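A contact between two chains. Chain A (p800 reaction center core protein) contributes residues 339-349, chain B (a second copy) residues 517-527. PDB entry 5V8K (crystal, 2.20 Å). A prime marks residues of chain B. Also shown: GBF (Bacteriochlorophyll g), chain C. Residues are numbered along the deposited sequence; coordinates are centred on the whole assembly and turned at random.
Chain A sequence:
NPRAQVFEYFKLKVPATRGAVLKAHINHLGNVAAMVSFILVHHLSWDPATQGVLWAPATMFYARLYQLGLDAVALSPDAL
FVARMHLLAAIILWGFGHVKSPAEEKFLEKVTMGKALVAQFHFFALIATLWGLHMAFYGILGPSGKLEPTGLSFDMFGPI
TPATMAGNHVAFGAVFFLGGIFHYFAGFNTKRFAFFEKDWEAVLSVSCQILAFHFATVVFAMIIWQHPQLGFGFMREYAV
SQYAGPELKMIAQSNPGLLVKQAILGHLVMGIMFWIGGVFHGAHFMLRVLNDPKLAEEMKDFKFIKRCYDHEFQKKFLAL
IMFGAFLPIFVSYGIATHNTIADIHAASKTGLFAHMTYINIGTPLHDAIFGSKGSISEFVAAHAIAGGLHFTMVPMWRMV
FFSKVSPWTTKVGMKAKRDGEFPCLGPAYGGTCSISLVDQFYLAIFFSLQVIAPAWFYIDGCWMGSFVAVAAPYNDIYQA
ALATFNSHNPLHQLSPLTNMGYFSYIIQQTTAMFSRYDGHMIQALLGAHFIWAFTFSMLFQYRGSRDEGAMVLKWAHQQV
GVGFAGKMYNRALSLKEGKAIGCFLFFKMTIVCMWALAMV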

# COMPACT_ATOMS: atom_id res chain seq x y z
N ASN A 339 21.33 10.57 -5.47
CA ASN A 339 22.20 9.40 -5.60
C ASN A 339 21.50 8.20 -6.22
O ASN A 339 22.14 7.42 -6.94
CB ASN A 339 22.75 9.02 -4.24
CG ASN A 339 23.83 9.92 -3.80
OD1 ASN A 339 24.29 10.75 -4.58
ND2 ASN A 339 24.26 9.79 -2.54
N THR A 340 20.21 8.01 -5.94
CA THR A 340 19.46 6.90 -6.51
C THR A 340 19.34 7.07 -8.02
O THR A 340 19.56 6.11 -8.77
CB THR A 340 18.06 6.83 -5.88
OG1 THR A 340 18.15 6.48 -4.51
CG2 THR A 340 17.14 5.79 -6.54
N ILE A 341 18.99 8.28 -8.45
CA ILE A 341 18.86 8.60 -9.87
C ILE A 341 20.19 8.38 -10.57
O ILE A 341 20.24 7.86 -11.68
CB ILE A 341 18.34 10.04 -10.05
CG1 ILE A 341 16.86 10.08 -9.69
CG2 ILE A 341 18.53 10.57 -11.47
CD1 ILE A 341 16.35 11.51 -9.62
N ALA A 342 21.29 8.78 -9.92
CA ALA A 342 22.64 8.56 -10.42
C ALA A 342 22.97 7.05 -10.56
O ALA A 342 23.47 6.62 -11.59
CB ALA A 342 23.64 9.27 -9.49
N ASP A 343 22.72 6.26 -9.50
CA ASP A 343 22.95 4.81 -9.56
C ASP A 343 22.09 4.14 -10.64
O ASP A 343 22.54 3.22 -11.32
CB ASP A 343 22.65 4.18 -8.19
CG ASP A 343 23.80 4.31 -7.20
OD1 ASP A 343 24.97 4.25 -7.63
OD2 ASP A 343 23.51 4.50 -5.98
N ILE A 344 20.83 4.55 -10.77
CA ILE A 344 19.92 3.93 -11.72
C ILE A 344 20.44 4.10 -13.14
O ILE A 344 20.47 3.15 -13.92
CB ILE A 344 18.51 4.50 -11.56
CG1 ILE A 344 17.79 3.91 -10.32
CG2 ILE A 344 17.63 4.21 -12.80
CD1 ILE A 344 16.48 4.66 -9.98
N HIS A 345 20.87 5.34 -13.49
CA HIS A 345 21.14 5.73 -14.86
C HIS A 345 22.62 5.68 -15.20
O HIS A 345 23.02 6.22 -16.24
CB HIS A 345 20.56 7.13 -15.14
CG HIS A 345 19.07 7.19 -15.10
ND1 HIS A 345 18.37 7.48 -13.95
CD2 HIS A 345 18.14 6.96 -16.05
CE1 HIS A 345 17.07 7.44 -14.20
NE2 HIS A 345 16.90 7.11 -15.46
N ALA A 346 23.44 5.05 -14.37
CA ALA A 346 24.89 5.18 -14.50
C ALA A 346 25.40 4.67 -15.85
O ALA A 346 26.43 5.17 -16.34
CB ALA A 346 25.57 4.43 -13.36
N ALA A 347 24.71 3.72 -16.47
CA ALA A 347 25.16 3.21 -17.77
C ALA A 347 24.87 4.18 -18.91
O ALA A 347 25.42 3.99 -20.01
CB ALA A 347 24.51 1.86 -18.05
N SER A 348 24.04 5.22 -18.70
CA SER A 348 23.65 6.07 -19.83
C SER A 348 24.83 6.87 -20.31
O SER A 348 25.67 7.31 -19.52
CB SER A 348 22.50 7.03 -19.47
OG SER A 348 22.90 7.98 -18.50
N LYS A 349 24.89 7.06 -21.61
CA LYS A 349 25.95 7.87 -22.18
C LYS A 349 25.50 9.29 -22.48
O LYS A 349 26.31 10.21 -22.39
CB LYS A 349 26.50 7.18 -23.44
N TYR B 517 16.77 0.58 -20.98
CA TYR B 517 16.47 2.02 -20.98
C TYR B 517 17.31 2.73 -19.94
O TYR B 517 16.84 3.65 -19.25
CB TYR B 517 14.99 2.33 -20.72
CG TYR B 517 13.98 1.51 -21.49
CD1 TYR B 517 13.73 1.78 -22.83
CD2 TYR B 517 13.27 0.49 -20.88
CE1 TYR B 517 12.81 1.04 -23.54
CE2 TYR B 517 12.35 -0.24 -21.57
CZ TYR B 517 12.13 0.02 -22.91
OH TYR B 517 11.19 -0.71 -23.61
N ASP B 518 18.54 2.25 -19.76
CA ASP B 518 19.48 2.78 -18.78
C ASP B 518 18.88 2.77 -17.37
O ASP B 518 19.16 3.66 -16.57
CB ASP B 518 19.92 4.21 -19.15
CG ASP B 518 20.59 4.29 -20.53
OD1 ASP B 518 21.35 3.35 -20.86
OD2 ASP B 518 20.36 5.31 -21.27
N GLY B 519 17.97 1.82 -17.10
CA GLY B 519 17.39 1.66 -15.78
C GLY B 519 16.13 2.46 -15.50
O GLY B 519 15.57 2.35 -14.40
N HIS B 520 15.65 3.25 -16.47
CA HIS B 520 14.66 4.27 -16.17
C HIS B 520 13.39 3.71 -15.53
O HIS B 520 12.77 4.39 -14.71
CB HIS B 520 14.30 5.06 -17.42
CG HIS B 520 13.51 6.26 -17.09
ND1 HIS B 520 14.02 7.27 -16.31
CD2 HIS B 520 12.20 6.54 -17.26
CE1 HIS B 520 13.08 8.16 -16.07
NE2 HIS B 520 11.96 7.73 -16.62
N MET B 521 12.98 2.49 -15.88
CA MET B 521 11.74 1.99 -15.31
C MET B 521 11.86 1.76 -13.80
O MET B 521 10.84 1.80 -13.13
CB MET B 521 11.24 0.75 -16.01
CG MET B 521 10.78 0.98 -17.46
SD MET B 521 9.33 2.09 -17.61
CE MET B 521 10.30 3.20 -18.40
N ILE B 522 13.08 1.67 -13.23
CA ILE B 522 13.19 1.69 -11.78
C ILE B 522 12.81 3.07 -11.23
O ILE B 522 12.10 3.17 -10.22
CB ILE B 522 14.61 1.27 -11.34
CG1 ILE B 522 14.92 -0.15 -11.83
CG2 ILE B 522 14.79 1.31 -9.80
CD1 ILE B 522 14.01 -1.23 -11.37
N GLN B 523 13.29 4.14 -11.85
CA GLN B 523 12.85 5.49 -11.48
C GLN B 523 11.33 5.62 -11.56
O GLN B 523 10.70 6.14 -10.64
CB GLN B 523 13.53 6.54 -12.36
CG GLN B 523 12.88 7.93 -12.27
CD GLN B 523 13.80 9.06 -12.55
OE1 GLN B 523 14.99 8.97 -12.28
NE2 GLN B 523 13.24 10.17 -13.02
N ALA B 524 10.72 5.08 -12.61
CA ALA B 524 9.28 5.14 -12.74
C ALA B 524 8.59 4.44 -11.58
O ALA B 524 7.64 4.96 -11.00
CB ALA B 524 8.85 4.52 -14.05
N LEU B 525 9.06 3.23 -11.24
CA LEU B 525 8.48 2.48 -10.14
C LEU B 525 8.60 3.27 -8.86
O LEU B 525 7.62 3.46 -8.15
CB LEU B 525 9.15 1.12 -9.97
CG LEU B 525 8.80 -0.07 -10.83
CD1 LEU B 525 9.52 -1.30 -10.33
CD2 LEU B 525 7.37 -0.35 -10.81
N LEU B 526 9.80 3.72 -8.54
CA LEU B 526 10.01 4.41 -7.27
C LEU B 526 9.16 5.66 -7.17
O LEU B 526 8.56 5.92 -6.12
CB LEU B 526 11.48 4.77 -7.09
CG LEU B 526 12.43 3.61 -6.81
CD1 LEU B 526 13.86 4.12 -6.92
CD2 LEU B 526 12.20 3.09 -5.46
N GLY B 527 9.10 6.47 -8.23
CA GLY B 527 8.30 7.68 -8.15
C GLY B 527 6.81 7.38 -8.02
O GLY B 527 6.10 7.99 -7.23
MG GBF C . 10.03 8.99 -16.95
CHA GBF C . 9.21 7.28 -19.96
CHB GBF C . 12.11 10.81 -18.68
CHC GBF C . 10.09 11.07 -14.19
CHD GBF C . 7.27 7.28 -15.47
NA GBF C . 10.56 9.02 -18.87
C1A GBF C . 10.23 8.34 -19.99
C2A GBF C . 10.91 8.66 -21.33
C3A GBF C . 12.06 9.44 -20.72
C4A GBF C . 11.54 9.79 -19.34
CMA GBF C . 13.25 8.52 -20.53
CAA GBF C . 10.02 9.41 -22.31
CBA GBF C . 9.40 10.68 -21.72
CGA GBF C . 8.06 10.38 -21.08
O1A GBF C . 7.33 9.48 -21.48
O2A GBF C . 7.59 11.13 -19.98
NB GBF C . 10.97 10.76 -16.55
C1B GBF C . 11.86 11.35 -17.34
C2B GBF C . 12.37 12.48 -16.71
C3B GBF C . 11.75 12.55 -15.47
C4B GBF C . 10.93 11.41 -15.38
CMB GBF C . 13.34 13.49 -17.32
CAB GBF C . 11.94 13.53 -14.38
CBB GBF C . 12.51 14.70 -14.45
NC GBF C . 8.94 9.09 -15.21
C1C GBF C . 9.10 9.98 -14.23
C2C GBF C . 8.27 10.01 -12.98
C3C GBF C . 7.49 8.88 -13.52
C4C GBF C . 7.90 8.37 -14.74
CMC GBF C . 9.15 9.59 -11.82
CAC GBF C . 6.32 8.32 -12.80
CBC GBF C . 5.85 8.90 -11.48
ND GBF C . 8.56 7.75 -17.47
C1D GBF C . 7.63 7.02 -16.87
C2D GBF C . 6.85 5.85 -17.61
C3D GBF C . 7.60 6.10 -18.76
C4D GBF C . 8.56 7.15 -18.71
CMD GBF C . 5.80 4.89 -17.23
CAD GBF C . 7.67 5.53 -20.12
OBD GBF C . 7.05 4.56 -20.68
CBD GBF C . 8.60 6.38 -20.95
CGD GBF C . 9.65 5.52 -21.55
O1D GBF C . 9.57 5.11 -22.70
O2D GBF C . 10.75 5.11 -20.72
CED GBF C . 11.65 4.09 -21.09
C1 GBF C . 6.17 11.04 -19.72
C2 GBF C . 5.40 12.05 -20.59
C3 GBF C . 4.37 11.74 -21.42
C4 GBF C . 3.92 10.31 -21.53
C5 GBF C . 3.74 12.87 -22.22
C6 GBF C . 3.20 12.42 -23.57
C7 GBF C . 2.38 13.50 -24.24
C8 GBF C . 1.58 13.16 -25.28
C9 GBF C . 1.57 11.73 -25.76
C10 GBF C . 0.71 14.14 -26.05
C11 GBF C . 0.53 15.46 -25.32
C12 GBF C . -0.69 16.22 -25.83
C13 GBF C . -0.63 17.25 -26.68
C14 GBF C . 0.69 17.71 -27.23
C15 GBF C . -1.90 17.95 -27.11

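How do the two backbones meet? The helix of chain A that ends near Ile344 and the helix of chain B that runs on through Gly527′ are roughly antiparallel, with 150° between their directions, and their axes come no nearer than 9.6 Å. The main chains close in where the chain A helix gives out: the CA atoms of Ile341 and Gln523′ are 7.0 Å apart, whereas those of His345 and Asp518′ are separated by 5.2 Å. Beyond this point chain A folds into a type I turn from His345 to Ser348.

Why can the chains come so close at Gly519′? Its phi/psi of 89/0 already calls for glycine, and a CB built there would lie 2.5 Å from Ile344 O, a clash. The absence of a side chain therefore suits both the local backbone and the neighbouring chain. The approach has a cost, since Ile344 O and Asp518′ O are both acceptors, sit 3.0 Å apart and cannot bond to each other. Asp518′ O does receive a CA-H...O contact from His345 CA, at 3.3 Å and nearly straight, with 166° at the hydrogen.

What joins the two histidines? His520′ ND1 donates a hydrogen bond to His345 NE2, 3.0 Å long with an angle of 170°. The acceptor lies at the edge of the His520′ ring and the donor at the edge of the His345 ring, so the rings meet rim to rim, their planes at 46°. Each imidazole is also held at its other nitrogen. His345 ND1 donates to Ile341 O (3.0 Å), one turn back in its own chain, while His520′ NE2 binds the magnesium of bacteriochlorophyll g, NE2 to MG being 2.3 Å. A ligand of the pigment in one chain is thus tied directly to the other chain.

Which side chains fill the space around this link? Ile344 points toward chain B, and its CD1 packs 3.8 Å from Ile522′ CG2 and 4.1 Å from Leu526′ CD1. Farther up the chain A helix, Thr340 CG2 extends the apolar contact to Leu526′ CD1 at 3.7 Å. Gln523′ is less well served: its OE1 lies 3.2 Å from His345 CE1, near the plane of that ring, and 3.4 Å from Ile341 CG1, yet finds no hydrogen-bond partner in the model. At the turn, Asp518′ OD2 approaches Ser348 CB to 3.3 Å, but the serine hydroxyl is engaged within its own chain, where OG donates to His345 O at 2.9 Å.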